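Local coordinates for protein KLLA0B12012p (Kluyveromyces lactis, PDB 6Y3P) that carries at its C terminus a tubulin-tyrosine-ligase-like ATP-grasp domain, which probably binds ATP and metal ions, and interacts with the mRNA decapping enzyme Dcp2, at residues A[56-61]-A[69-74]; A[73-78]-A[320-325]; A[327-332]-A[344-349]. One frame throughout, in Å; residues are numbered along the deposited sequence.

Contact 1. Residues A[56-61]-A[69-74]; sequences EQLDMD and YHANSY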
loop_
_atom_site.group_PDB
_atom_site.type_symbol
_atom_site.label_atom_id
_atom_site.label_comp_id
_atom_site.label_asym_id
_atom_site.label_seq_id
_atom_site.Cartn_x
_atom_site.Cartn_y
_atom_site.Cartn_z
ATOM N N GLU A 56 18.189 -0.237 -2.936
ATOM C CA GLU A 56 19.399 -0.004 -3.715
ATOM C C GLU A 56 20.592 -0.877 -3.313
ATOM O O GLU A 56 21.470 -1.073 -4.156
ATOM C CB GLU A 56 19.792 1.496 -3.708
ATOM C CG GLU A 56 18.904 2.414 -4.557
ATOM C CD GLU A 56 18.298 1.887 -5.854
ATOM O OE1 GLU A 56 17.062 2.013 -6.022
ATOM O OE2 GLU A 56 19.052 1.356 -6.704
ATOM N N GLN A 57 20.642 -1.407 -2.053
ATOM C CA GLN A 57 21.786 -2.254 -1.635
ATOM C C GLN A 57 21.620 -3.707 -2.142
ATOM O O GLN A 57 22.592 -4.471 -2.186
ATOM C CB GLN A 57 21.980 -2.264 -0.105
ATOM C CG GLN A 57 22.175 -0.900 0.559
ATOM C CD GLN A 57 21.842 -0.899 2.034
ATOM O OE1 GLN A 57 21.071 -1.723 2.547
ATOM N NE2 GLN A 57 22.361 0.068 2.749
ATOM N N LEU A 58 20.390 -4.095 -2.502
ATOM C CA LEU A 58 20.169 -5.474 -2.953
ATOM C C LEU A 58 20.673 -5.728 -4.377
ATOM O O LEU A 58 20.799 -4.783 -5.164
ATOM C CB LEU A 58 18.704 -5.893 -2.783
ATOM C CG LEU A 58 18.094 -5.714 -1.396
ATOM C CD1 LEU A 58 16.618 -6.007 -1.432
ATOM C CD2 LEU A 58 18.775 -6.590 -0.353
ATOM N N ASP A 59 21.012 -6.994 -4.679
ATOM C CA ASP A 59 21.520 -7.387 -5.987
ATOM C C ASP A 59 20.476 -8.197 -6.730
ATOM O O ASP A 59 20.368 -9.414 -6.541
ATOM C CB ASP A 59 22.847 -8.146 -5.867
ATOM C CG ASP A 59 23.616 -8.284 -7.183
ATOM O OD1 ASP A 59 23.072 -7.880 -8.249
ATOM O OD2 ASP A 59 24.768 -8.761 -7.145
ATOM N N MET A 60 19.728 -7.510 -7.611
ATOM C CA MET A 60 18.632 -8.095 -8.380
ATOM C C MET A 60 19.102 -9.124 -9.410
ATOM O O MET A 60 18.365 -10.079 -9.677
ATOM C CB MET A 60 17.733 -7.009 -9.008
ATOM C CG MET A 60 17.060 -6.088 -7.976
ATOM S SD MET A 60 15.918 -6.952 -6.875
ATOM C CE MET A 60 16.363 -6.263 -5.345
ATOM N N ASP A 61 20.330 -8.982 -9.930
ATOM C CA ASP A 61 20.903 -9.948 -10.880
ATOM C C ASP A 61 21.264 -11.273 -10.188
ATOM O O ASP A 61 21.059 -12.336 -10.767
ATOM C CB ASP A 61 22.108 -9.352 -11.643
ATOM C CG ASP A 61 21.743 -8.163 -12.523
ATOM O OD1 ASP A 61 22.080 -7.021 -12.147
ATOM O OD2 ASP A 61 21.096 -8.376 -13.579
ATOM N N TYR A 69 21.178 -16.907 -2.902
ATOM C CA TYR A 69 20.946 -15.525 -2.475
ATOM C C TYR A 69 19.470 -15.216 -2.281
ATOM O O TYR A 69 18.674 -15.333 -3.205
ATOM C CB TYR A 69 21.569 -14.562 -3.494
ATOM C CG TYR A 69 21.360 -13.087 -3.199
ATOM C CD1 TYR A 69 22.123 -12.433 -2.233
ATOM C CD2 TYR A 69 20.479 -12.324 -3.959
ATOM C CE1 TYR A 69 21.987 -11.064 -2.008
ATOM C CE2 TYR A 69 20.329 -10.956 -3.739
ATOM C CZ TYR A 69 21.094 -10.326 -2.773
ATOM O OH TYR A 69 20.983 -8.973 -2.590
ATOM N N HIS A 70 19.111 -14.810 -1.071
ATOM C CA HIS A 70 17.747 -14.419 -0.710
ATOM C C HIS A 70 17.802 -12.994 -0.277
ATOM O O HIS A 70 18.767 -12.574 0.350
ATOM C CB HIS A 70 17.164 -15.319 0.385
ATOM C CG HIS A 70 17.170 -16.775 0.025
ATOM N ND1 HIS A 70 18.355 -17.465 -0.202
ATOM C CD2 HIS A 70 16.137 -17.639 -0.099
ATOM C CE1 HIS A 70 18.002 -18.708 -0.492
ATOM N NE2 HIS A 70 16.680 -18.865 -0.426
ATOM N N ALA A 71 16.829 -12.224 -0.702
ATOM C CA ALA A 71 16.750 -10.801 -0.410
ATOM C C ALA A 71 15.337 -10.405 0.082
ATOM O O ALA A 71 14.369 -11.135 -0.132
ATOM C CB ALA A 71 17.150 -9.998 -1.647
ATOM N N ASN A 72 15.234 -9.237 0.724
ATOM C CA ASN A 72 13.973 -8.696 1.230
ATOM C C ASN A 72 13.261 -7.829 0.161
ATOM O O ASN A 72 12.725 -6.767 0.458
ATOM C CB ASN A 72 14.189 -7.934 2.548
ATOM C CG ASN A 72 14.989 -6.666 2.413
ATOM O OD1 ASN A 72 16.115 -6.669 1.935
ATOM N ND2 ASN A 72 14.439 -5.555 2.880
ATOM N N SER A 73 13.239 -8.306 -1.086
ATOM C CA SER A 73 12.535 -7.640 -2.179
ATOM C C SER A 73 12.271 -8.598 -3.315
ATOM O O SER A 73 13.069 -9.525 -3.547
ATOM C CB SER A 73 13.331 -6.456 -2.731
ATOM O OG SER A 73 12.512 -5.662 -3.576
ATOM N N TYR A 74 11.180 -8.314 -4.069
ATOM C CA TYR A 74 10.845 -9.025 -5.297
ATOM C C TYR A 74 11.368 -8.187 -6.452
ATOM O O TYR A 74 11.745 -7.029 -6.246
ATOM C CB TYR A 74 9.337 -9.294 -5.423
ATOM C CG TYR A 74 8.842 -10.390 -4.512
ATOM C CD1 TYR A 74 8.447 -10.112 -3.209
ATOM C CD2 TYR A 74 8.709 -11.697 -4.970
ATOM C CE1 TYR A 74 7.991 -11.116 -2.363
ATOM C CE2 TYR A 74 8.238 -12.711 -4.138
ATOM C CZ TYR A 74 7.867 -12.412 -2.836
ATOM O OH TYR A 74 7.391 -13.398 -2.009
#

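Contact 2. Residues A[73-78]-A[320-325]; sequences SYIYRK and RPLKNS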
loop_
_atom_site.group_PDB
_atom_site.type_symbol
_atom_site.label_atom_id
_atom_site.label_comp_id
_atom_site.label_asym_id
_atom_site.label_seq_id
_atom_site.Cartn_x
_atom_site.Cartn_y
_atom_site.Cartn_z
ATOM N N SER A 73 13.239 -8.306 -1.086
ATOM C CA SER A 73 12.535 -7.640 -2.179
ATOM C C SER A 73 12.271 -8.598 -3.315
ATOM O O SER A 73 13.069 -9.525 -3.547
ATOM C CB SER A 73 13.331 -6.456 -2.731
ATOM O OG SER A 73 12.512 -5.662 -3.576
ATOM N N TYR A 74 11.180 -8.314 -4.069
ATOM C CA TYR A 74 10.845 -9.025 -5.297
ATOM C C TYR A 74 11.368 -8.187 -6.452
ATOM O O TYR A 74 11.745 -7.029 -6.246
ATOM C CB TYR A 74 9.337 -9.294 -5.423
ATOM C CG TYR A 74 8.842 -10.390 -4.512
ATOM C CD1 TYR A 74 8.447 -10.112 -3.209
ATOM C CD2 TYR A 74 8.709 -11.697 -4.970
ATOM C CE1 TYR A 74 7.991 -11.116 -2.363
ATOM C CE2 TYR A 74 8.238 -12.711 -4.138
ATOM C CZ TYR A 74 7.867 -12.412 -2.836
ATOM O OH TYR A 74 7.391 -13.398 -2.009
ATOM N N ILE A 75 11.446 -8.780 -7.655
ATOM C CA ILE A 75 11.971 -8.105 -8.836
ATOM C C ILE A 75 10.867 -7.364 -9.601
ATOM O O ILE A 75 11.018 -6.173 -9.871
ATOM C CB ILE A 75 12.777 -9.096 -9.704
ATOM C CG1 ILE A 75 14.104 -9.450 -8.996
ATOM C CG2 ILE A 75 13.062 -8.519 -11.099
ATOM C CD1 ILE A 75 14.929 -10.548 -9.635
ATOM N N TYR A 76 9.769 -8.068 -9.943
ATOM C CA TYR A 76 8.654 -7.523 -10.716
ATOM C C TYR A 76 7.480 -7.209 -9.812
ATOM O O TYR A 76 6.691 -8.095 -9.495
ATOM C CB TYR A 76 8.234 -8.493 -11.850
ATOM C CG TYR A 76 9.316 -8.766 -12.872
ATOM C CD1 TYR A 76 9.667 -7.806 -13.819
ATOM C CD2 TYR A 76 10.017 -9.964 -12.870
ATOM C CE1 TYR A 76 10.687 -8.032 -14.735
ATOM C CE2 TYR A 76 11.020 -10.214 -13.798
ATOM C CZ TYR A 76 11.348 -9.247 -14.738
ATOM O OH TYR A 76 12.330 -9.487 -15.668
ATOM N N ARG A 77 7.363 -5.963 -9.378
ATOM C CA ARG A 77 6.268 -5.620 -8.502
ATOM C C ARG A 77 5.574 -4.289 -8.888
ATOM O O ARG A 77 4.717 -3.813 -8.150
ATOM C CB ARG A 77 6.735 -5.669 -7.032
ATOM C CG ARG A 77 7.626 -4.547 -6.571
ATOM C CD ARG A 77 9.088 -4.927 -6.441
ATOM N NE ARG A 77 9.879 -3.695 -6.516
ATOM C CZ ARG A 77 10.341 -3.027 -5.466
ATOM N NH1 ARG A 77 10.994 -1.882 -5.635
ATOM N NH2 ARG A 77 10.171 -3.503 -4.240
ATOM N N LYS A 78 5.904 -3.739 -10.067
ATOM C CA LYS A 78 5.368 -2.490 -10.641
ATOM C C LYS A 78 3.842 -2.508 -10.769
ATOM O O LYS A 78 3.197 -1.481 -10.559
ATOM C CB LYS A 78 6.042 -2.218 -12.003
ATOM C CG LYS A 78 5.265 -1.363 -12.994
ATOM C CD LYS A 78 6.185 -0.770 -14.029
ATOM C CE LYS A 78 5.415 0.063 -15.008
ATOM N NZ LYS A 78 6.308 0.849 -15.898
ATOM N N ARG A 320 5.641 -11.109 -10.447
ATOM C CA ARG A 320 6.320 -12.393 -10.626
ATOM C C ARG A 320 6.980 -12.796 -9.326
ATOM O O ARG A 320 8.069 -12.303 -9.002
ATOM C CB ARG A 320 7.325 -12.377 -11.795
ATOM C CG ARG A 320 6.681 -12.056 -13.140
ATOM C CD ARG A 320 7.587 -12.330 -14.324
ATOM N NE ARG A 320 7.003 -11.810 -15.561
ATOM C CZ ARG A 320 6.171 -12.488 -16.348
ATOM N NH1 ARG A 320 5.822 -13.733 -16.041
ATOM N NH2 ARG A 320 5.681 -11.928 -17.444
ATOM N N PRO A 321 6.304 -13.657 -8.532
ATOM C CA PRO A 321 6.906 -14.104 -7.274
ATOM C C PRO A 321 8.121 -15.010 -7.492
ATOM O O PRO A 321 8.125 -15.873 -8.363
ATOM C CB PRO A 321 5.754 -14.818 -6.551
ATOM C CG PRO A 321 4.519 -14.543 -7.375
ATOM C CD PRO A 321 5.006 -14.325 -8.756
ATOM N N LEU A 322 9.173 -14.741 -6.720
ATOM C CA LEU A 322 10.419 -15.481 -6.682
ATOM C C LEU A 322 10.447 -16.271 -5.392
ATOM O O LEU A 322 10.126 -15.734 -4.328
ATOM C CB LEU A 322 11.618 -14.502 -6.694
ATOM C CG LEU A 322 12.172 -14.023 -8.037
ATOM C CD1 LEU A 322 12.282 -15.158 -9.038
ATOM C CD2 LEU A 322 11.371 -12.849 -8.588
ATOM N N LYS A 323 10.904 -17.513 -5.479
ATOM C CA LYS A 323 11.055 -18.463 -4.374
ATOM C C LYS A 323 12.035 -17.943 -3.287
ATOM O O LYS A 323 11.855 -18.200 -2.100
ATOM C CB LYS A 323 11.545 -19.814 -4.955
ATOM C CG LYS A 323 11.581 -20.979 -3.970
ATOM C CD LYS A 323 10.317 -21.820 -3.984
ATOM C CE LYS A 323 10.044 -22.416 -2.625
ATOM N NZ LYS A 323 8.587 -22.595 -2.396
ATOM N N ASN A 324 13.058 -17.222 -3.706
ATOM C CA ASN A 324 14.111 -16.730 -2.826
ATOM C C ASN A 324 13.909 -15.263 -2.392
ATOM O O ASN A 324 14.825 -14.620 -1.890
ATOM C CB ASN A 324 15.500 -16.973 -3.482
ATOM C CG ASN A 324 15.661 -16.426 -4.878
ATOM O OD1 ASN A 324 14.711 -16.293 -5.669
ATOM N ND2 ASN A 324 16.887 -16.131 -5.226
ATOM N N SER A 325 12.707 -14.748 -2.561
ATOM C CA SER A 325 12.391 -13.386 -2.141
ATOM C C SER A 325 11.342 -13.397 -1.060
ATOM O O SER A 325 10.571 -14.343 -0.959
ATOM C CB SER A 325 11.849 -12.572 -3.310
ATOM O OG SER A 325 12.795 -12.451 -4.350
#

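Contact 3. Residues A[327-332]-A[344-349]; sequences ETFGFD and LEVNAF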
loop_
_atom_site.group_PDB
_atom_site.type_symbol
_atom_site.label_atom_id
_atom_site.label_comp_id
_atom_site.label_asym_id
_atom_site.label_seq_id
_atom_site.Cartn_x
_atom_site.Cartn_y
_atom_site.Cartn_z
ATOM N N GLU A 327 9.050 -9.904 0.959
ATOM C CA GLU A 327 8.934 -8.458 0.952
ATOM C C GLU A 327 7.800 -8.016 1.834
ATOM O O GLU A 327 6.720 -8.586 1.749
ATOM C CB GLU A 327 8.785 -7.875 -0.476
ATOM C CG GLU A 327 8.969 -6.360 -0.492
ATOM C CD GLU A 327 9.119 -5.651 -1.822
ATOM O OE1 GLU A 327 9.332 -6.342 -2.842
ATOM O OE2 GLU A 327 9.024 -4.400 -1.843
ATOM N N THR A 328 8.022 -6.965 2.643
ATOM C CA THR A 328 6.913 -6.432 3.412
ATOM C C THR A 328 6.565 -5.076 2.791
ATOM O O THR A 328 7.427 -4.224 2.565
ATOM C CB THR A 328 7.053 -6.510 4.939
ATOM O OG1 THR A 328 6.799 -5.244 5.538
ATOM C CG2 THR A 328 8.339 -7.107 5.409
ATOM N N PHE A 329 5.298 -4.938 2.430
ATOM C CA PHE A 329 4.761 -3.753 1.793
ATOM C C PHE A 329 3.850 -3.032 2.786
ATOM O O PHE A 329 3.294 -3.662 3.691
ATOM C CB PHE A 329 3.908 -4.146 0.571
ATOM C CG PHE A 329 4.583 -4.991 -0.482
ATOM C CD1 PHE A 329 4.543 -6.380 -0.414
ATOM C CD2 PHE A 329 5.184 -4.399 -1.590
ATOM C CE1 PHE A 329 5.127 -7.165 -1.420
ATOM C CE2 PHE A 329 5.764 -5.184 -2.600
ATOM C CZ PHE A 329 5.738 -6.560 -2.502
ATOM N N GLY A 330 3.681 -1.729 2.554
ATOM C CA GLY A 330 2.781 -0.864 3.297
ATOM C C GLY A 330 1.502 -0.629 2.516
ATOM O O GLY A 330 1.511 0.099 1.520
ATOM N N PHE A 331 0.396 -1.288 2.931
ATOM C CA PHE A 331 -0.895 -1.126 2.271
ATOM C C PHE A 331 -1.674 -0.009 2.931
ATOM O O PHE A 331 -1.896 -0.041 4.137
ATOM C CB PHE A 331 -1.704 -2.424 2.268
ATOM C CG PHE A 331 -1.408 -3.390 1.151
ATOM C CD1 PHE A 331 -0.128 -3.904 0.973
ATOM C CD2 PHE A 331 -2.435 -3.910 0.377
ATOM C CE1 PHE A 331 0.122 -4.860 -0.001
ATOM C CE2 PHE A 331 -2.181 -4.866 -0.604
ATOM C CZ PHE A 331 -0.904 -5.336 -0.786
ATOM N N ASP A 332 -2.062 0.983 2.142
ATOM C CA ASP A 332 -2.830 2.114 2.637
ATOM C C ASP A 332 -4.278 2.046 2.208
ATOM O O ASP A 332 -4.615 2.043 1.006
ATOM C CB ASP A 332 -2.171 3.457 2.292
ATOM C CG ASP A 332 -0.855 3.622 3.043
ATOM O OD1 ASP A 332 -0.889 4.065 4.222
ATOM O OD2 ASP A 332 0.191 3.225 2.494
ATOM N N LEU A 344 -6.158 2.333 -1.327
ATOM C CA LEU A 344 -5.684 3.509 -2.008
ATOM C C LEU A 344 -4.392 3.199 -2.755
ATOM O O LEU A 344 -4.288 3.517 -3.937
ATOM C CB LEU A 344 -5.513 4.665 -0.997
ATOM C CG LEU A 344 -4.875 5.951 -1.514
ATOM C CD1 LEU A 344 -5.820 6.720 -2.476
ATOM C CD2 LEU A 344 -4.438 6.831 -0.350
ATOM N N GLU A 345 -3.398 2.605 -2.069
ATOM C CA GLU A 345 -2.083 2.313 -2.666
ATOM C C GLU A 345 -1.305 1.275 -1.887
ATOM O O GLU A 345 -1.616 0.967 -0.725
ATOM C CB GLU A 345 -1.233 3.596 -2.778
ATOM C CG GLU A 345 -0.860 4.198 -1.429
ATOM C CD GLU A 345 -0.347 5.626 -1.436
ATOM O OE1 GLU A 345 0.053 6.107 -2.519
ATOM O OE2 GLU A 345 -0.324 6.255 -0.351
ATOM N N VAL A 346 -0.257 0.767 -2.543
ATOM C CA VAL A 346 0.677 -0.205 -2.003
ATOM C C VAL A 346 2.040 0.478 -2.119
ATOM O O VAL A 346 2.412 0.937 -3.190
ATOM C CB VAL A 346 0.585 -1.554 -2.784
ATOM C CG1 VAL A 346 1.640 -2.556 -2.322
ATOM C CG2 VAL A 346 -0.820 -2.157 -2.705
ATOM N N ASN A 347 2.732 0.617 -1.000
ATOM C CA ASN A 347 4.048 1.244 -0.934
ATOM C C ASN A 347 5.117 0.215 -0.600
ATOM O O ASN A 347 5.020 -0.507 0.393
ATOM C CB ASN A 347 4.085 2.397 0.086
ATOM C CG ASN A 347 3.128 3.513 -0.227
ATOM O OD1 ASN A 347 3.281 4.249 -1.208
ATOM N ND2 ASN A 347 2.105 3.645 0.589
ATOM N N ALA A 348 6.115 0.153 -1.466
ATOM C CA ALA A 348 7.316 -0.662 -1.350
ATOM C C ALA A 348 8.236 0.117 -0.431
ATOM O O ALA A 348 8.201 1.358 -0.428
ATOM C CB ALA A 348 7.989 -0.800 -2.720
ATOM N N PHE A 349 9.062 -0.612 0.332
ATOM C CA PHE A 349 10.061 -0.085 1.264
ATOM C C PHE A 349 9.487 1.077 2.127
ATOM O O PHE A 349 10.002 2.203 2.111
ATOM C CB PHE A 349 11.356 0.262 0.494
ATOM C CG PHE A 349 12.102 -1.008 0.132
ATOM C CD1 PHE A 349 11.691 -1.797 -0.943
ATOM C CD2 PHE A 349 13.170 -1.453 0.908
ATOM C CE1 PHE A 349 12.342 -2.994 -1.242
ATOM C CE2 PHE A 349 13.810 -2.658 0.617
ATOM C CZ PHE A 349 13.403 -3.415 -0.466
#

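Contact 1. Residues A[56-61]-A[69-74]
Leu58 is the centre of this contact: its isobutyl group, with CG anti to the carbonyl carbon (chi1 -53°), points at the residues of 69-74 and touches four of them. The packing is tightest at the two methyls. CD1 lies 3.6 Å from Ser73 CB and is also in contact with Asn72 OD1, an oxygen that both methyls straddle and that accepts a hydrogen bond from Gly53 N. CD2 rests on Ala71 CB at 4.0 Å. The side chain of Asn72 crosses that of Leu58 at about a right angle, its CG in the crowded position between backbone N and carbonyl carbon.

Next to this apolar centre sits the one hydrogen bond between the segments. Tyr69, with CG anti to its backbone N (chi1 178°), carries its hydroxyl across the Leu58 side chain to the following peptide, where Asp59 N donates to Tyr69 OH over 2.9 Å and almost straight, at 172°. The same hydroxyl is hydrogen-bonded to His51 ND1, so this buried oxygen is held by two partners, the Asp59 peptide and His51 of strand 48-52.

Toward Asp59 and Met60 the contact loosens. The carboxylate of Asp59 leads away from 69-74 and, at the N-cap of helix 60-65, accepts a weak bond from Asp61 N, while Asp61 itself is exposed. Met60 starts out away from the other segment, but its chain bends at chi2 and chi3 and brings CE back to 4.0 Å from Ser73 CB. Ser73 OG turns instead to its own neighbour, donating to a lone pair of Tyr74 O. The arrangement belongs to a beta-alpha-beta crossover: strand 48-52, helix 60-65 and strand 69-71, the last at the edge of the four-stranded parallel sheet.

Contact 2. Residues A[73-78]-A[320-325]
Arg320 opens the segment with a long, weak hydrogen bond from its N to Tyr76 O. Its side chain, extended from CG to NE, runs obliquely past the Tyr76 ring, CD lying 3.7 Å from Tyr76 CD2. Guanidinium and ring are nearly perpendicular, 87° apart, and with Arg320 CZ 6.0 Å from the centroid of the Tyr76 ring any cation-pi attraction is weak at most. Both residues are exposed, so this is the solvent side of the contact.

Pro321 follows, its CA 3.7 Å from Tyr74 CE2. Leu322 then brings its backbone N to the edge of the Tyr74 ring, in the ring plane and 3.4 Å from Tyr74 CE2, while its CD2 reaches the CB of Ile75. A type I turn from Leu322 to Ser325 reverses the chain, and Asn324 points its ND2 to the backbone oxygens of Tyr69 and Leu63.

Ser325 closes the buried end. Its CB stands over the centre of the Tyr74 ring in a CH-pi contact, 3.7 Å from the centroid, and its OG donates to Ser73 O over 3.0 Å from above the carbonyl plane. The Tyr74 hydroxyl is hydrogen-bonded to Gly225 O. The two loops lie beside helix 60-65, whose Leu63 touches Ile75 and Ser325; the loop 73-78 leads into helix 78-81, and the loop 320-325 runs into strand 326-335.

Contact 3. Residues A[327-332]-A[344-349]
Phe331 and Val346 form the apolar heart of this pairing, side by side and pointing the same way: Val346 CG2 sits over the centre of the Phe331 ring, 3.7 Å from its centroid, and CG1 meets CE1 of that ring. With CG1 anti to the backbone N (chi1 175°), Val346 sets both methyls against the ring. Gly330 and Asn347 form a hydrogen-bonded pair, Gly330 N reaching Asn347 O over 2.8 Å at 174°. Strands 326-335 and 341-347 make an antiparallel beta hairpin, interrupted by a classic bulge where Leu344 and Glu345 both face Asp332: Leu344 N donates to Asp332 O over 2.8 Å, Glu345 N only weakly. On the Asp332 face, Asn347 ND2 comes within 2.7 Å of Asp332 OD2, but the bond is bent and weak. Glu345 OE2, 4.2 Å from the same Asp332 OD2, would tend to raise the carboxylates' proton affinity, an effect that Arg218, salt-bridged to Asp332 OD1, may offset. Farther out, Glu327 OE2 touches Ala348 CB and Phe349 CE1, and the salt bridge from Arg77 positions this carboxylate. Helix 290-313 packs on Phe331 and Val346 through Leu307.

Overall arrangement
From the N terminus, contact 1 closes first, returning the chain across helix 60-65 only eight residues on, within the parallel-sheet unit. Contact 2 starts where contact 1 ends, sharing Ser73 and Tyr74, and spans more than 240 residues to bring the loop before strand 326-335 back beside that unit; Met60 O packs on Ile75 CD1 between the two. Contact 3 follows in series as a local hairpin of the antiparallel sheet, its centre about 14 Å from that of contact 2. None nests within another. Glu327 of contact 3 is hydrogen-bonded through OE1 to Tyr74 N, so 73-78 joins the parallel-sheet unit to the antiparallel sheet, beside the Ala71-Leu326 backbone bond.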